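Thrombospondin related anonymous protein (Plasmodium falciparum, PDB 4F1J) is a membrane-anchored adhesive protein whose von Willebrand factor type A domain, the part in this structure, binds magnesium and probably takes part in cell adhesion. Local coordinates at residues Asn5-Leu10 and Ile109-Ala114; Tyr11-Cys16 and His48-Ile53; Ile146-Ile151 and Asn174-Ser179. All blocks are in the same frame, centred on the assembly; numbering follows the deposited sequence.

Overall arrangement
The chain enters at its N terminus through residues 5-10, which lead into strand 8-15, and that strand runs on through 11-15. Contact 2 closes first, when the chain has passed helix 22-38 and strand 47-54 lies down parallel beside strand 8-15. Contact 1 closes a much larger loop around it, when residues 109-114, between helix 94-106 and strand 115-122, return to the strand's beginning; contact 2 is thus nested inside contact 1. Contact 3 follows in series, joining strand 145-151 to the edge strand 176-179. All three reach one sheet: contacts 1 and 2 touch each other, whereas contact 3 stays about 7 Å from contact 2, nearest atoms.

Contact 1. Residues Asn5-Leu10 and Ile109-Ala114; sequences NDEVDL and INRENA
R111 sets CG anti to its own carbonyl carbon (chi1 -67°), and a bend at chi3 turns NE back to D9, whose CG likewise stands beside its backbone N. The result is a salt bridge in which two of the guanidinium nitrogens converge on a single oxygen: D9 OD1 takes R111 NE at 2.8 Å and R111 NH2 at 2.9 Å, from the same face of the carboxylate, while OD1 itself lies close to the guanidinium plane. The other oxygen, D9 OD2, offers its syn lone pair to the backbone of the same arginine, with R111 N 2.8 Å away. Three bonds to one residue therefore fix the rotation of the carboxylate.

E7 approaches over a face of the guanidinium, whereas D9 OD1 is at the edge. Its extended chain lays CG 3.5 Å from R111 NH1 and carries the carboxylate on to N113. There N113 ND2 donates to the syn side of E7 OE1 at 2.6 Å, the two side chains crossing at about a right angle. E7 OE2 lies 4.1 Å from R111 NH1 with no N-H pointing at it, a direct attraction of charge; a water accepting from NH1 adds a weak link to OE2. Residues R111 to A114 make a type I beta turn, closed by A114 N donating to R111 O at 3.1 Å, which presents N113 to the glutamate.

This is structural packing away from the metal sites. R111 NH2 also bonds A46 O, just before strand 47-54, and D9 OD2 bonds Q116 of strand 115-122, which joins the contact to both sheet neighbours of strand 8-15.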
ATOM      1  N   ASN A   5       9.426  -6.605  10.615  1.00 15.48           N
ATOM      2  CA  ASN A   5       9.314  -7.737  11.502  0.50 15.29           C
ATOM      3  C   ASN A   5       8.752  -7.280  12.846  1.00 15.57           C
ATOM      4  O   ASN A   5       9.537  -7.003  13.760  1.00 15.56           O
ATOM      5  CB  ASN A   5      10.715  -8.342  11.692  0.50 15.58           C
ATOM      6  CG  ASN A   5      10.738  -9.446  12.718  0.50 15.07           C
ATOM      7  OD1 ASN A   5      11.761  -9.690  13.363  0.50 16.49           O
ATOM      8  ND2 ASN A   5       9.615 -10.121  12.875  0.50 13.90           N
ATOM      9  N   ASP A   6       7.428  -7.146  12.936  1.00 15.52           N
ATOM     10  CA  ASP A   6       6.718  -6.763  14.158  1.00 16.33           C
ATOM     11  C   ASP A   6       5.244  -7.191  14.045  1.00 15.43           C
ATOM     12  O   ASP A   6       4.818  -7.731  13.014  1.00 14.39           O
ATOM     13  CB  ASP A   6       6.808  -5.253  14.406  1.00 17.28           C
ATOM     14  CG  ASP A   6       6.711  -4.879  15.896  1.00 22.79           C
ATOM     15  OD1 ASP A   6       6.191  -5.683  16.708  1.00 25.46           O
ATOM     16  OD2 ASP A   6       7.197  -3.779  16.252  1.00 30.30           O
ATOM     17  N   GLU A   7       4.489  -6.990  15.126  1.00 14.69           N
ATOM     18  CA  GLU A   7       3.053  -7.252  15.145  1.00 14.49           C
ATOM     19  C   GLU A   7       2.345  -6.084  14.426  1.00 13.02           C
ATOM     20  O   GLU A   7       2.067  -5.047  15.021  1.00 12.85           O
ATOM     21  CB  GLU A   7       2.514  -7.395  16.582  1.00 14.53           C
ATOM     22  CG  GLU A   7       1.135  -8.039  16.617  1.00 17.15           C
ATOM     23  CD  GLU A   7       0.522  -8.216  18.016  1.00 19.52           C
ATOM     24  OE1 GLU A   7       1.197  -7.925  19.032  1.00 27.17           O
ATOM     25  OE2 GLU A   7      -0.661  -8.635  18.078  1.00 27.39           O
ATOM     26  N   VAL A   8       2.073  -6.275  13.137  1.00 11.59           N
ATOM     27  CA  VAL A   8       1.523  -5.228  12.267  1.00 10.92           C
ATOM     28  C   VAL A   8       0.502  -5.850  11.309  1.00 10.21           C
ATOM     29  O   VAL A   8       0.778  -6.884  10.697  1.00 10.31           O
ATOM     30  CB  VAL A   8       2.610  -4.563  11.375  1.00 11.15           C
ATOM     31  CG1 VAL A   8       2.007  -3.409  10.527  1.00 11.07           C
ATOM     32  CG2 VAL A   8       3.816  -4.014  12.193  1.00 12.47           C
ATOM     33  N   ASP A   9      -0.681  -5.247  11.238  1.00  9.49           N
ATOM     34  CA  ASP A   9      -1.660  -5.541  10.191  1.00  9.18           C
ATOM     35  C   ASP A   9      -1.319  -4.539   9.094  1.00  9.26           C
ATOM     36  O   ASP A   9      -1.377  -3.313   9.313  1.00  9.72           O
ATOM     37  CB  ASP A   9      -3.108  -5.395  10.676  1.00  9.33           C
ATOM     38  CG  ASP A   9      -3.491  -6.431  11.717  1.00 10.92           C
ATOM     39  OD1 ASP A   9      -2.925  -7.560  11.685  1.00  7.71           O
ATOM     40  OD2 ASP A   9      -4.420  -6.145  12.514  1.00 10.57           O
ATOM     41  N   LEU A  10      -0.907  -5.055   7.932  1.00  8.66           N
ATOM     42  CA  LEU A  10      -0.380  -4.193   6.861  1.00  7.98           C
ATOM     43  C   LEU A  10      -1.331  -4.285   5.675  1.00  7.98           C
ATOM     44  O   LEU A  10      -1.564  -5.363   5.144  1.00  7.34           O
ATOM     45  CB  LEU A  10       1.049  -4.602   6.472  1.00  8.34           C
ATOM     46  CG  LEU A  10       1.854  -3.662   5.581  1.00  8.28           C
ATOM     47  CD1 LEU A  10       3.350  -3.973   5.637  1.00 10.73           C
ATOM     48  CD2 LEU A  10       1.333  -3.732   4.111  1.00  9.11           C
ATOM     49  N   ILE A 109     -12.069  -6.368  12.616  1.00 10.72           N
ATOM     50  CA  ILE A 109     -11.390  -7.468  11.954  1.00 10.50           C
ATOM     51  C   ILE A 109      -9.897  -7.452  12.264  1.00 10.10           C
ATOM     52  O   ILE A 109      -9.253  -8.509  12.348  1.00 10.62           O
ATOM     53  CB  ILE A 109     -11.604  -7.406  10.423  1.00 10.75           C
ATOM     54  CG1 ILE A 109     -13.095  -7.368  10.061  1.00 12.33           C
ATOM     55  CG2 ILE A 109     -10.930  -8.621   9.717  1.00 10.83           C
ATOM     56  CD1 ILE A 109     -13.899  -8.479  10.603  1.00 13.47           C
ATOM     57  N   ASN A 110      -9.330  -6.260  12.401  1.00  9.15           N
ATOM     58  CA  ASN A 110      -7.920  -6.117  12.704  1.00  8.94           C
ATOM     59  C   ASN A 110      -7.587  -6.681  14.090  1.00  9.94           C
ATOM     60  O   ASN A 110      -8.478  -6.735  14.964  1.00  9.07           O
ATOM     61  CB  ASN A 110      -7.530  -4.633  12.645  1.00  9.88           C
ATOM     62  CG  ASN A 110      -8.202  -3.828  13.712  1.00  8.80           C
ATOM     63  OD1 ASN A 110      -9.432  -3.724  13.719  1.00  9.99           O
ATOM     64  ND2 ASN A 110      -7.428  -3.292  14.652  1.00 12.28           N
ATOM     65  N   ARG A 111      -6.327  -7.085  14.281  1.00 10.01           N
ATOM     66  CA  ARG A 111      -5.795  -7.328  15.623  1.00 10.94           C
ATOM     67  C   ARG A 111      -5.688  -5.998  16.367  1.00 11.50           C
ATOM     68  O   ARG A 111      -4.963  -5.101  15.952  1.00 11.67           O
ATOM     69  CB  ARG A 111      -4.425  -8.014  15.562  1.00 10.38           C
ATOM     70  CG  ARG A 111      -4.467  -9.409  15.016  1.00 10.15           C
ATOM     71  CD  ARG A 111      -3.057  -9.967  14.869  1.00 11.65           C
ATOM     72  NE  ARG A 111      -2.303  -9.261  13.850  1.00  9.98           N
ATOM     73  CZ  ARG A 111      -1.003  -9.387  13.635  1.00 12.03           C
ATOM     74  NH1 ARG A 111      -0.253 -10.248  14.352  1.00 13.15           N
ATOM     75  NH2 ARG A 111      -0.451  -8.676  12.688  1.00 10.21           N
ATOM     76  N   GLU A 112      -6.443  -5.857  17.460  1.00 14.10           N
ATOM     77  CA  GLU A 112      -6.378  -4.664  18.284  1.00 15.40           C
ATOM     78  C   GLU A 112      -4.978  -4.459  18.830  1.00 15.86           C
ATOM     79  O   GLU A 112      -4.556  -3.325  19.039  1.00 17.24           O
ATOM     80  CB  GLU A 112      -7.346  -4.785  19.464  1.00 15.16           C
ATOM     81  CG  GLU A 112      -8.784  -4.727  19.107  1.00 15.86           C
ATOM     82  CD  GLU A 112      -9.662  -4.839  20.358  1.00 16.41           C
ATOM     83  OE1 GLU A 112      -9.374  -5.742  21.163  1.00 15.35           O
ATOM     84  OE2 GLU A 112     -10.595  -4.026  20.542  1.00 16.78           O
ATOM     85  N   ASN A 113      -4.248  -5.546  19.031  1.00 16.76           N
ATOM     86  CA  ASN A 113      -2.917  -5.500  19.611  1.00 17.39           C
ATOM     87  C   ASN A 113      -1.857  -5.088  18.584  1.00 16.66           C
ATOM     88  O   ASN A 113      -0.764  -4.714  18.980  1.00 17.92           O
ATOM     89  CB  ASN A 113      -2.559  -6.876  20.231  1.00 18.65           C
ATOM     90  CG  ASN A 113      -1.494  -6.783  21.335  1.00 22.56           C
ATOM     91  OD1 ASN A 113      -1.767  -6.252  22.416  1.00 29.64           O
ATOM     92  ND2 ASN A 113      -0.293  -7.333  21.081  1.00 25.94           N
ATOM     93  N   ALA A 114      -2.180  -5.158  17.280  1.00 14.21           N
ATOM     94  CA  ALA A 114      -1.223  -4.891  16.212  1.00 14.09           C
ATOM     95  C   ALA A 114      -1.191  -3.429  15.801  1.00 13.19           C
ATOM     96  O   ALA A 114      -2.239  -2.756  15.803  1.00 12.78           O
ATOM     97  CB  ALA A 114      -1.563  -5.754  14.996  1.00 12.13           C
TER
HETATM   98  O   HOH W   1      -0.562 -11.725  16.902  1.00 25.34           O
HETATM   99  O   HOH W   2       1.832  -4.737  19.111  1.00 36.92           O

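Contact 2. Residues Tyr11-Cys16 and His48-Ile53. With EDO (1,2-ethanediol), chain J.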
ATOM      1  N   TYR A  11      -1.917  -3.148   5.332  1.00  7.57           N
ATOM      2  CA  TYR A  11      -2.918  -3.026   4.295  1.00  7.40           C
ATOM      3  C   TYR A  11      -2.262  -2.431   3.053  1.00  7.82           C
ATOM      4  O   TYR A  11      -2.056  -1.193   2.924  1.00  7.81           O
ATOM      5  CB  TYR A  11      -4.110  -2.144   4.717  1.00  7.80           C
ATOM      6  CG  TYR A  11      -4.763  -2.551   6.009  1.00  6.98           C
ATOM      7  CD1 TYR A  11      -4.237  -2.151   7.238  1.00  8.93           C
ATOM      8  CD2 TYR A  11      -5.862  -3.359   6.022  1.00  6.73           C
ATOM      9  CE1 TYR A  11      -4.824  -2.555   8.431  1.00  8.77           C
ATOM     10  CE2 TYR A  11      -6.460  -3.753   7.198  1.00  8.56           C
ATOM     11  CZ  TYR A  11      -5.946  -3.339   8.406  1.00  9.59           C
ATOM     12  OH  TYR A  11      -6.549  -3.788   9.580  1.00  9.63           O
ATOM     13  N   LEU A  12      -1.946  -3.329   2.131  1.00  7.73           N
ATOM     14  CA  LEU A  12      -1.366  -2.952   0.840  1.00  7.46           C
ATOM     15  C   LEU A  12      -2.481  -2.522  -0.141  1.00  7.51           C
ATOM     16  O   LEU A  12      -3.363  -3.327  -0.485  1.00  8.26           O
ATOM     17  CB  LEU A  12      -0.542  -4.126   0.276  1.00  7.75           C
ATOM     18  CG  LEU A  12       0.068  -3.891  -1.108  1.00  8.81           C
ATOM     19  CD1 LEU A  12       1.046  -2.722  -1.113  1.00  8.86           C
ATOM     20  CD2 LEU A  12       0.738  -5.230  -1.588  1.00  8.73           C
ATOM     21  N   LEU A  13      -2.445  -1.258  -0.595  1.00  6.88           N
ATOM     22  CA  LEU A  13      -3.452  -0.733  -1.510  1.00  7.32           C
ATOM     23  C   LEU A  13      -2.724  -0.426  -2.804  1.00  7.62           C
ATOM     24  O   LEU A  13      -1.895   0.491  -2.861  1.00  8.31           O
ATOM     25  CB  LEU A  13      -4.127   0.552  -0.969  1.00  7.35           C
ATOM     26  CG  LEU A  13      -4.575   0.584   0.487  1.00 10.10           C
ATOM     27  CD1 LEU A  13      -5.454   1.793   0.778  1.00  7.59           C
ATOM     28  CD2 LEU A  13      -5.244  -0.675   0.987  1.00  9.82           C
ATOM     29  N   MET A  14      -3.031  -1.207  -3.840  1.00  8.07           N
ATOM     30  CA  MET A  14      -2.244  -1.171  -5.079  1.00  9.33           C
ATOM     31  C   MET A  14      -3.067  -0.553  -6.213  1.00  9.01           C
ATOM     32  O   MET A  14      -4.034  -1.135  -6.670  1.00  9.61           O
ATOM     33  CB  MET A  14      -1.800  -2.588  -5.426  1.00  9.60           C
ATOM     34  CG  MET A  14      -0.967  -2.680  -6.662  1.00 11.03           C
ATOM     35  SD  MET A  14      -0.437  -4.385  -6.905  1.00 14.21           S
ATOM     36  CE  MET A  14       0.760  -4.197  -8.249  1.00 14.47           C
ATOM     37  N   ASP A  15      -2.683   0.657  -6.604  1.00  9.43           N
ATOM     38  CA  ASP A  15      -3.276   1.392  -7.715  1.00  9.62           C
ATOM     39  C   ASP A  15      -3.151   0.530  -8.972  1.00  9.23           C
ATOM     40  O   ASP A  15      -2.054   0.049  -9.282  1.00  9.79           O
ATOM     41  CB  ASP A  15      -2.499   2.693  -7.817  1.00  9.89           C
ATOM     42  CG  ASP A  15      -2.903   3.604  -8.981  1.00  9.36           C
ATOM     43  OD1 ASP A  15      -3.367   3.146 -10.044  1.00 10.62           O
ATOM     44  OD2 ASP A  15      -2.626   4.804  -8.800  1.00  8.21           O
ATOM     45  N   CYS A  16      -4.264   0.308  -9.674  1.00  9.09           N
ATOM     46  CA  CYS A  16      -4.246  -0.483 -10.933  1.00  9.11           C
ATOM     47  C   CYS A  16      -4.850   0.315 -12.106  1.00  9.61           C
ATOM     48  O   CYS A  16      -5.354  -0.254 -13.078  1.00  9.32           O
ATOM     49  CB  CYS A  16      -4.950  -1.830 -10.747  1.00  8.51           C
ATOM     50  SG  CYS A  16      -6.693  -1.740 -10.316  1.00  9.57           S
ATOM     51  N   HIS A  48       0.630  -9.520   9.377  1.00 10.30           N
ATOM     52  CA  HIS A  48      -0.481 -10.085   8.651  1.00 10.06           C
ATOM     53  C   HIS A  48      -0.804  -9.095   7.527  1.00 10.07           C
ATOM     54  O   HIS A  48      -1.120  -7.923   7.794  1.00  9.99           O
ATOM     55  CB  HIS A  48      -1.743 -10.227   9.505  1.00 10.23           C
ATOM     56  CG  HIS A  48      -1.644 -11.231  10.619  1.00 10.77           C
ATOM     57  ND1 HIS A  48      -2.764 -11.739  11.248  1.00 12.51           N
ATOM     58  CD2 HIS A  48      -0.579 -11.789  11.247  1.00 10.90           C
ATOM     59  CE1 HIS A  48      -2.392 -12.583  12.196  1.00 11.33           C
ATOM     60  NE2 HIS A  48      -1.074 -12.623  12.226  1.00 10.88           N
ATOM     61  N   LEU A  49      -0.767  -9.595   6.292  1.00  9.22           N
ATOM     62  CA  LEU A  49      -1.044  -8.812   5.098  1.00  8.36           C
ATOM     63  C   LEU A  49      -2.493  -8.826   4.677  1.00  7.98           C
ATOM     64  O   LEU A  49      -3.160  -9.855   4.689  1.00  7.57           O
ATOM     65  CB  LEU A  49      -0.204  -9.362   3.930  1.00  8.72           C
ATOM     66  CG  LEU A  49      -0.309  -8.636   2.591  1.00  8.20           C
ATOM     67  CD1 LEU A  49       0.339  -7.261   2.669  1.00  7.17           C
ATOM     68  CD2 LEU A  49       0.362  -9.554   1.540  1.00  8.11           C
ATOM     69  N   TYR A  50      -2.959  -7.646   4.248  1.00  7.40           N
ATOM     70  CA  TYR A  50      -4.200  -7.479   3.493  1.00  7.64           C
ATOM     71  C   TYR A  50      -3.778  -6.813   2.195  1.00  7.48           C
ATOM     72  O   TYR A  50      -2.831  -6.033   2.170  1.00  7.48           O
ATOM     73  CB  TYR A  50      -5.152  -6.558   4.231  1.00  6.92           C
ATOM     74  CG  TYR A  50      -6.261  -5.948   3.373  1.00  7.13           C
ATOM     75  CD1 TYR A  50      -6.054  -4.755   2.653  1.00  6.20           C
ATOM     76  CD2 TYR A  50      -7.498  -6.584   3.265  1.00  8.86           C
ATOM     77  CE1 TYR A  50      -7.093  -4.194   1.901  1.00  5.98           C
ATOM     78  CE2 TYR A  50      -8.522  -6.040   2.475  1.00  7.82           C
ATOM     79  CZ  TYR A  50      -8.301  -4.852   1.802  1.00  8.03           C
ATOM     80  OH  TYR A  50      -9.345  -4.318   1.039  1.00  7.95           O
ATOM     81  N   ALA A  51      -4.468  -7.129   1.114  1.00  7.33           N
ATOM     82  CA  ALA A  51      -4.166  -6.465  -0.159  1.00  8.09           C
ATOM     83  C   ALA A  51      -5.427  -6.199  -0.923  1.00  8.14           C
ATOM     84  O   ALA A  51      -6.316  -7.046  -1.003  1.00  8.69           O
ATOM     85  CB  ALA A  51      -3.173  -7.295  -1.024  1.00  7.47           C
ATOM     86  N   ASN A  52      -5.514  -4.994  -1.469  1.00  8.27           N
ATOM     87  CA  ASN A  52      -6.504  -4.704  -2.499  1.00  8.14           C
ATOM     88  C   ASN A  52      -5.867  -4.025  -3.681  1.00  7.91           C
ATOM     89  O   ASN A  52      -4.738  -3.538  -3.588  1.00  7.76           O
ATOM     90  CB  ASN A  52      -7.764  -3.965  -1.988  1.00  7.75           C
ATOM     91  CG  ASN A  52      -7.558  -2.498  -1.608  1.00  7.95           C
ATOM     92  OD1 ASN A  52      -6.784  -1.765  -2.220  1.00  8.83           O
ATOM     93  ND2 ASN A  52      -8.310  -2.051  -0.594  1.00  7.37           N
ATOM     94  N   ILE A  53      -6.575  -4.071  -4.807  1.00  7.59           N
ATOM     95  CA  ILE A  53      -6.238  -3.221  -5.949  1.00  8.51           C
ATOM     96  C   ILE A  53      -7.314  -2.158  -6.037  1.00  8.12           C
ATOM     97  O   ILE A  53      -8.461  -2.389  -5.607  1.00  9.25           O
ATOM     98  CB  ILE A  53      -6.121  -4.012  -7.245  1.00  8.67           C
ATOM     99  CG1 ILE A  53      -7.387  -4.827  -7.509  1.00  8.75           C
ATOM    100  CG2 ILE A  53      -4.890  -4.945  -7.178  1.00  8.92           C
ATOM    101  CD1 ILE A  53      -7.395  -5.570  -8.860  1.00 10.75           C
TER
HETATM  102  C1  EDO J 308       1.286   2.036  -9.159  1.00 24.46           C
HETATM  103  O1  EDO J 308       0.037   2.472  -9.705  1.00 22.37           O
HETATM  104  C2  EDO J 308       1.415   0.521  -9.287  1.00 23.69           C
HETATM  105  O2  EDO J 308       0.437  -0.172  -8.526  1.00 24.42           O
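L12 O is met twice from the neighbouring strand. N52 N donates to it at 2.9 Å, nearly along the C=O axis, and the CA-H of A51 adds a weaker contact, with A51 CA 3.3 Å from L12 O. On either side of this bond the direction reverses: L12 N gives its hydrogen to Y50 O at 2.8 Å, and M14 N to N52 O at 2.9 Å.

These are the bonds of a parallel pair, with Y11 opposite Y50 and M14 opposite I53, the strand directions 19° apart. Strands 8-15 and 47-54 are joined through helix 22-38 as a beta-alpha-beta crossover of the Rossmann-like von Willebrand factor A fold. That helix covers the face carrying L12, M14, A51 and I53, with L36 against L12 and W25 against M14.

Helix 94-106 packs on the other face. Here Y50 brings CD1 to the edge of the Y11 ring, 3.7 Å from CD2, the two ring planes inclined at 54°. L13 CD2 in turn touches the edge of the Y50 ring at CE1. In N52, chi1 of 72° puts CG between the backbone N and the carbonyl carbon; its ND2 donates to Y50 OH at 3.0 Å and lies near the plane of that ring. N52 OD1 is buried against L13 CA and CD2 and has no hydrogen-bonding partner in the model.

Beyond the paired residues, C16 SG rests on I53 CB at 3.9 Å. D15 turns away from strand 47-54 and uses its carboxylate for S17, a magnesium ligand, and for T122 and the backbone of D123.

Contact 3. Residues Ile146-Ile151 and Asn174-Ser179; sequences IAVFGI and NLYADS. With EDO (1,2-ethanediol), chain L.
V148 and G150 pair with the edge strand of the sheet in the last beta-alpha-beta unit, where strand 145-151 passes through helix 157-163 to strand 176-179. The two strands run parallel, 15° apart. V148 N donates to L175 O at 3.0 Å, A177 N to V148 O, G150 N to A177 O at 2.9 Å, and S179 N to G150 O, so every second residue of the inner strand is tied twice.

Y176 has CG anti to its backbone N (chi1 180°), and its ring lies alongside V148: CD1 is 3.1 Å from V148 O, and V148 CB sits in the ring plane at the edge, 4.0 Å from Y176 CD1. The ring continues past G150; a CB on that residue would stand tight against both Y176 OH and D178 CB. The phenol reaches D178 OD2 in a weak bond and is also held by N160 of helix 157-163, which covers this face.

F149, A177 and S179 belong to the other face. F149 CZ touches S179 CB at 3.9 Å, and F191 of helix 184-200 meets the phenylalanine ring edge-to-face. At the start of the pair the two methyls of L175 part, CD1 lying 3.5 Å from I146 O and CD2 against A147 CB. In an ethanediol, probably from the crystallisation liquor, O1 accepts from N174 N and O2 from L175 N.

At the far end the side chain of I151 comes to about 4 Å from that of the magnesium ligand D123. A parallel sheet core flanked by helices, with a metal site at the C-terminal ends of its strands, is the hallmark of von Willebrand factor A domains carrying a metal-ion-dependent adhesion site.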
ATOM      1  N   ILE A 146       0.072   5.730   7.618  1.00 10.11           N
ATOM      2  CA  ILE A 146      -0.075   5.613   6.165  1.00  8.91           C
ATOM      3  C   ILE A 146       1.250   5.922   5.496  1.00  8.80           C
ATOM      4  O   ILE A 146       1.883   6.923   5.809  1.00  9.26           O
ATOM      5  CB  ILE A 146      -1.165   6.575   5.632  1.00  9.24           C
ATOM      6  CG1 ILE A 146      -2.527   6.313   6.343  1.00  9.21           C
ATOM      7  CG2 ILE A 146      -1.273   6.449   4.077  1.00  9.04           C
ATOM      8  CD1 ILE A 146      -3.650   7.329   5.969  1.00  9.61           C
ATOM      9  N   ALA A 147       1.681   5.038   4.594  1.00  7.93           N
ATOM     10  CA  ALA A 147       2.892   5.231   3.796  1.00  7.76           C
ATOM     11  C   ALA A 147       2.520   5.227   2.326  1.00  7.62           C
ATOM     12  O   ALA A 147       1.584   4.546   1.941  1.00  7.29           O
ATOM     13  CB  ALA A 147       3.927   4.135   4.100  1.00  8.25           C
ATOM     14  N   VAL A 148       3.263   5.973   1.516  1.00  6.72           N
ATOM     15  CA  VAL A 148       3.013   6.046   0.085  1.00  7.51           C
ATOM     16  C   VAL A 148       4.303   5.885  -0.718  1.00  7.45           C
ATOM     17  O   VAL A 148       5.316   6.549  -0.470  1.00  9.36           O
ATOM     18  CB  VAL A 148       2.349   7.381  -0.333  1.00  6.32           C
ATOM     19  CG1 VAL A 148       2.229   7.466  -1.860  1.00  9.54           C
ATOM     20  CG2 VAL A 148       0.950   7.546   0.316  1.00  5.91           C
ATOM     21  N   PHE A 149       4.232   5.026  -1.721  1.00  8.08           N
ATOM     22  CA  PHE A 149       5.322   4.821  -2.683  1.00  8.46           C
ATOM     23  C   PHE A 149       4.784   5.300  -4.029  1.00  8.94           C
ATOM     24  O   PHE A 149       3.926   4.649  -4.630  1.00  8.90           O
ATOM     25  CB  PHE A 149       5.696   3.336  -2.722  1.00  9.20           C
ATOM     26  CG  PHE A 149       6.915   3.009  -3.571  1.00  9.32           C
ATOM     27  CD1 PHE A 149       6.774   2.746  -4.929  1.00  9.04           C
ATOM     28  CD2 PHE A 149       8.181   2.921  -3.000  1.00 10.29           C
ATOM     29  CE1 PHE A 149       7.867   2.407  -5.713  1.00  9.99           C
ATOM     30  CE2 PHE A 149       9.290   2.594  -3.789  1.00 11.88           C
ATOM     31  CZ  PHE A 149       9.133   2.328  -5.127  1.00 11.07           C
ATOM     32  N   GLY A 150       5.291   6.441  -4.489  1.00  9.45           N
ATOM     33  CA  GLY A 150       4.837   7.061  -5.730  1.00 10.10           C
ATOM     34  C   GLY A 150       5.690   6.656  -6.905  1.00 10.15           C
ATOM     35  O   GLY A 150       6.903   6.510  -6.780  1.00 10.19           O
ATOM     36  N   ILE A 151       5.057   6.501  -8.058  1.00 10.58           N
ATOM     37  CA  ILE A 151       5.732   5.977  -9.241  1.00 10.77           C
ATOM     38  C   ILE A 151       5.469   6.855 -10.453  1.00 11.16           C
ATOM     39  O   ILE A 151       4.332   7.135 -10.781  1.00 11.45           O
ATOM     40  CB  ILE A 151       5.256   4.572  -9.603  1.00 11.23           C
ATOM     41  CG1 ILE A 151       5.295   3.663  -8.381  1.00 11.61           C
ATOM     42  CG2 ILE A 151       6.126   4.007 -10.721  1.00 10.12           C
ATOM     43  CD1 ILE A 151       4.600   2.352  -8.563  1.00 12.61           C
ATOM     44  N   ASN A 174       9.941   9.790   6.219  1.00 14.80           N
ATOM     45  CA  ASN A 174      10.245   8.364   6.172  1.00 15.33           C
ATOM     46  C   ASN A 174       9.095   7.508   5.638  1.00 14.61           C
ATOM     47  O   ASN A 174       9.320   6.423   5.136  1.00 14.89           O
ATOM     48  CB  ASN A 174      10.745   7.871   7.527  1.00 16.03           C
ATOM     49  CG  ASN A 174      12.138   8.413   7.848  1.00 19.25           C
ATOM     50  OD1 ASN A 174      13.006   8.440   6.978  1.00 22.06           O
ATOM     51  ND2 ASN A 174      12.341   8.878   9.077  1.00 22.11           N
ATOM     52  N   LEU A 175       7.875   8.034   5.695  1.00 13.09           N
ATOM     53  CA  LEU A 175       6.694   7.327   5.186  1.00 12.19           C
ATOM     54  C   LEU A 175       6.398   7.593   3.709  1.00 11.53           C
ATOM     55  O   LEU A 175       5.353   7.184   3.224  1.00 10.91           O
ATOM     56  CB  LEU A 175       5.458   7.682   6.018  1.00 11.70           C
ATOM     57  CG  LEU A 175       5.513   7.172   7.469  1.00 13.34           C
ATOM     58  CD1 LEU A 175       4.269   7.618   8.209  1.00 14.46           C
ATOM     59  CD2 LEU A 175       5.649   5.661   7.521  1.00 13.35           C
ATOM     60  N   TYR A 176       7.330   8.239   3.012  1.00 10.87           N
ATOM     61  CA  TYR A 176       7.164   8.524   1.606  1.00 11.08           C
ATOM     62  C   TYR A 176       8.437   8.233   0.802  1.00 11.21           C
ATOM     63  O   TYR A 176       9.533   8.574   1.224  1.00 12.76           O
ATOM     64  CB  TYR A 176       6.725   9.980   1.395  1.00 11.52           C
ATOM     65  CG  TYR A 176       6.558  10.298  -0.068  1.00  9.84           C
ATOM     66  CD1 TYR A 176       5.605   9.636  -0.831  1.00 10.82           C
ATOM     67  CD2 TYR A 176       7.384  11.221  -0.717  1.00 11.36           C
ATOM     68  CE1 TYR A 176       5.469   9.874  -2.202  1.00  9.62           C
ATOM     69  CE2 TYR A 176       7.231  11.494  -2.075  1.00 11.81           C
ATOM     70  CZ  TYR A 176       6.280  10.821  -2.816  1.00 11.29           C
ATOM     71  OH  TYR A 176       6.125  11.091  -4.167  1.00 11.46           O
ATOM     72  N   ALA A 177       8.279   7.617  -0.359  1.00 10.38           N
ATOM     73  CA  ALA A 177       9.337   7.549  -1.351  1.00 10.04           C
ATOM     74  C   ALA A 177       8.697   7.561  -2.719  1.00 10.72           C
ATOM     75  O   ALA A 177       7.500   7.272  -2.867  1.00 10.31           O
ATOM     76  CB  ALA A 177      10.204   6.287  -1.140  1.00 10.94           C
ATOM     77  N   ASP A 178       9.490   7.903  -3.726  1.00 11.21           N
ATOM     78  CA  ASP A 178       9.033   7.740  -5.092  1.00 11.73           C
ATOM     79  C   ASP A 178      10.161   7.231  -5.999  1.00 11.75           C
ATOM     80  O   ASP A 178      11.338   7.173  -5.603  1.00 12.56           O
ATOM     81  CB  ASP A 178       8.293   8.992  -5.606  1.00 12.37           C
ATOM     82  CG  ASP A 178       9.113  10.266  -5.528  1.00 13.91           C
ATOM     83  OD1 ASP A 178      10.344  10.227  -5.818  1.00 16.33           O
ATOM     84  OD2 ASP A 178       8.521  11.325  -5.221  1.00 13.94           O
ATOM     85  N   SER A 179       9.772   6.843  -7.213  1.00 11.75           N
ATOM     86  CA  SER A 179      10.670   6.179  -8.161  1.00 12.25           C
ATOM     87  C   SER A 179      10.164   6.293  -9.588  1.00 12.43           C
ATOM     88  O   SER A 179       8.959   6.311  -9.832  1.00 11.95           O
ATOM     89  CB  SER A 179      10.769   4.691  -7.830  1.00 12.43           C
ATOM     90  OG  SER A 179      11.694   4.026  -8.694  1.00 12.42           O
TER
HETATM   91  C1  EDO L 310       8.987  10.336   9.632  1.00 24.69           C
HETATM   92  O1  EDO L 310       9.806  11.163   8.801  1.00 21.92           O
HETATM   93  C2  EDO L 310       7.511  10.330   9.239  1.00 24.48           C
HETATM   94  O2  EDO L 310       7.278   9.990   7.866  1.00 20.90           O